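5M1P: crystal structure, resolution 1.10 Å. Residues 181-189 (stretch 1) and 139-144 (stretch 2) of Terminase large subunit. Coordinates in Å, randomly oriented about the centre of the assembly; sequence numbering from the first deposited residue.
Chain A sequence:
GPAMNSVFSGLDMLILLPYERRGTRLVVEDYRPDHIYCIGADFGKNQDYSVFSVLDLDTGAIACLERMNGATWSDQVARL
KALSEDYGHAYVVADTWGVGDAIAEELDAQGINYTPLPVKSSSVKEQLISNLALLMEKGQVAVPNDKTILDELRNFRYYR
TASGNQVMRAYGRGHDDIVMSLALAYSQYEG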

# COMPACT_ATOMS: atom_id res chain seq x y z
N SER A 181 1.93 -0.85 1.07
CA SER A 181 1.10 -0.32 -0.01
C SER A 181 0.23 0.85 0.48
O SER A 181 0.15 1.88 -0.17
CB SER A 181 0.24 -1.43 -0.60
OG SER A 181 -0.66 -0.93 -1.56
N LEU A 182 -0.39 0.67 1.63
CA LEU A 182 -1.18 1.75 2.23
C LEU A 182 -0.33 2.97 2.56
O LEU A 182 -0.74 4.09 2.31
CB LEU A 182 -1.91 1.26 3.49
CG LEU A 182 -3.02 0.25 3.28
CD1 LEU A 182 -3.43 -0.30 4.63
CD2 LEU A 182 -4.22 0.82 2.54
N ALA A 183 0.86 2.75 3.10
CA ALA A 183 1.75 3.86 3.43
C ALA A 183 2.21 4.61 2.18
O ALA A 183 2.28 5.84 2.17
CB ALA A 183 2.96 3.35 4.21
N LEU A 184 2.50 3.88 1.11
CA LEU A 184 2.85 4.49 -0.18
C LEU A 184 1.71 5.36 -0.71
O LEU A 184 1.96 6.47 -1.15
CB LEU A 184 3.22 3.42 -1.20
CG LEU A 184 4.58 2.74 -0.93
CD1 LEU A 184 4.66 1.43 -1.66
CD2 LEU A 184 5.75 3.64 -1.30
N ALA A 185 0.48 4.87 -0.63
CA ALA A 185 -0.68 5.66 -1.06
C ALA A 185 -0.83 6.92 -0.23
O ALA A 185 -0.91 8.03 -0.77
CB ALA A 185 -1.95 4.82 -0.98
N TYR A 186 -0.88 6.74 1.08
CA TYR A 186 -1.10 7.86 2.00
C TYR A 186 0.05 8.86 2.09
O TYR A 186 -0.15 9.97 2.60
CB TYR A 186 -1.50 7.36 3.39
CG TYR A 186 -2.98 7.02 3.47
CD1 TYR A 186 -3.93 8.02 3.63
CD2 TYR A 186 -3.43 5.71 3.32
CE1 TYR A 186 -5.29 7.72 3.67
CE2 TYR A 186 -4.78 5.39 3.37
CZ TYR A 186 -5.71 6.40 3.54
OH TYR A 186 -7.05 6.06 3.58
N SER A 187 1.23 8.51 1.57
CA SER A 187 2.32 9.48 1.44
C SER A 187 1.93 10.70 0.61
O SER A 187 2.57 11.74 0.71
CB SER A 187 3.56 8.84 0.81
OG SER A 187 3.37 8.62 -0.58
N GLN A 188 0.91 10.55 -0.23
CA GLN A 188 0.43 11.62 -1.11
C GLN A 188 -0.72 12.42 -0.54
O GLN A 188 -1.12 13.42 -1.15
CB GLN A 188 -0.05 11.00 -2.41
CG GLN A 188 0.94 10.05 -3.05
CD GLN A 188 2.23 10.73 -3.46
OE1 GLN A 188 2.22 11.58 -4.36
NE2 GLN A 188 3.33 10.40 -2.81
N TYR A 189 -1.28 12.01 0.59
CA TYR A 189 -2.51 12.60 1.09
C TYR A 189 -2.21 13.81 1.95
O TYR A 189 -1.39 13.75 2.85
CB TYR A 189 -3.32 11.56 1.85
CG TYR A 189 -4.66 12.08 2.31
CD1 TYR A 189 -5.62 12.51 1.40
CD2 TYR A 189 -4.98 12.15 3.66
CE1 TYR A 189 -6.85 13.00 1.82
CE2 TYR A 189 -6.21 12.63 4.09
CZ TYR A 189 -7.14 13.05 3.17
OH TYR A 189 -8.37 13.53 3.58
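Stretch 2 (139-144) GQVAVP

Stretch 2 packs against one side of a helix end through a small, mostly apolar contact, pinned by a single hydrogen bond from its backbone to the hydroxyl of Y186. The two segments belong to the same chain and bury 277 Å² between them, both sides summed.

S181 to Y186 are helical, part of a helix that begins earlier in the chain, and a type I turn runs from Y186 to Y189. G139 leaves a preceding helix with positive phi, in a Schellman motif. Q140 and V141 then lead into a strand, A142 to P144. The two stretches run in opposite senses: V143 lies nearest L182, V141 nearest Y186, and Q140 nearest Y189. The nearest CA atoms remain 8.2 Å apart, between Y186 and V141, so side chains fill the gap.

Y186 is the centre of the contact and has the largest covered area. Its side chain, with chi1 in the m well, reaches across to the backbone of stretch 2. There A142 N donates to Y186 OH at 3.1 Å, with a nearly straight N-H...O angle of 168°. The CB of A142 points away, so this residue meets the tyrosine through its backbone. V141 covers one face of the ring: its CG2 lies 4.2 Å from the centroid of the Y186 ring, 14° off the normal, a CH-pi contact. Its other methyl, V141 CG1, is 3.8 Å from Y186 CE2.

Apolar packing continues one helical turn earlier. The CA-to-CB bonds of L182 and V143 each point toward the other stretch, and L182 CD2 meets V143 CG1 at 4.1 Å. At the other end, Q140 CB lies at the edge of the Y189 ring, 4.2 Å from Y189 CE2. S181, A183, L184 and A185 make no contact with stretch 2.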

# COMPACT_ATOMS: atom_id res chain seq x y z
N GLY A 139 -7.97 10.11 12.37
CA GLY A 139 -9.24 9.67 11.81
C GLY A 139 -9.36 9.92 10.32
O GLY A 139 -10.46 10.05 9.81
N GLN A 140 -8.22 9.99 9.62
CA GLN A 140 -8.20 10.31 8.19
C GLN A 140 -7.91 9.12 7.27
O GLN A 140 -7.91 9.26 6.04
CB GLN A 140 -7.21 11.45 7.95
CG GLN A 140 -7.66 12.74 8.63
CD GLN A 140 -6.76 13.92 8.36
OE1 GLN A 140 -7.11 14.81 7.59
NE2 GLN A 140 -5.59 13.93 8.99
N VAL A 141 -7.67 7.94 7.85
CA VAL A 141 -7.39 6.73 7.09
C VAL A 141 -8.64 5.86 7.09
O VAL A 141 -9.25 5.63 8.14
CB VAL A 141 -6.17 5.98 7.68
CG1 VAL A 141 -5.89 4.68 6.94
CG2 VAL A 141 -4.93 6.86 7.65
N ALA A 142 -9.05 5.44 5.90
CA ALA A 142 -10.25 4.63 5.72
C ALA A 142 -9.94 3.51 4.75
O ALA A 142 -9.53 3.76 3.62
CB ALA A 142 -11.39 5.50 5.22
N VAL A 143 -10.09 2.27 5.21
CA VAL A 143 -9.68 1.08 4.47
C VAL A 143 -10.80 0.04 4.38
O VAL A 143 -11.73 0.07 5.19
CB VAL A 143 -8.44 0.42 5.12
CG1 VAL A 143 -7.30 1.41 5.21
CG2 VAL A 143 -8.73 -0.18 6.49
N PRO A 144 -10.71 -0.89 3.41
CA PRO A 144 -11.66 -1.98 3.38
C PRO A 144 -11.66 -2.76 4.69
O PRO A 144 -10.59 -3.05 5.23
CB PRO A 144 -11.17 -2.87 2.23
CG PRO A 144 -10.34 -1.97 1.38
CD PRO A 144 -9.71 -0.99 2.32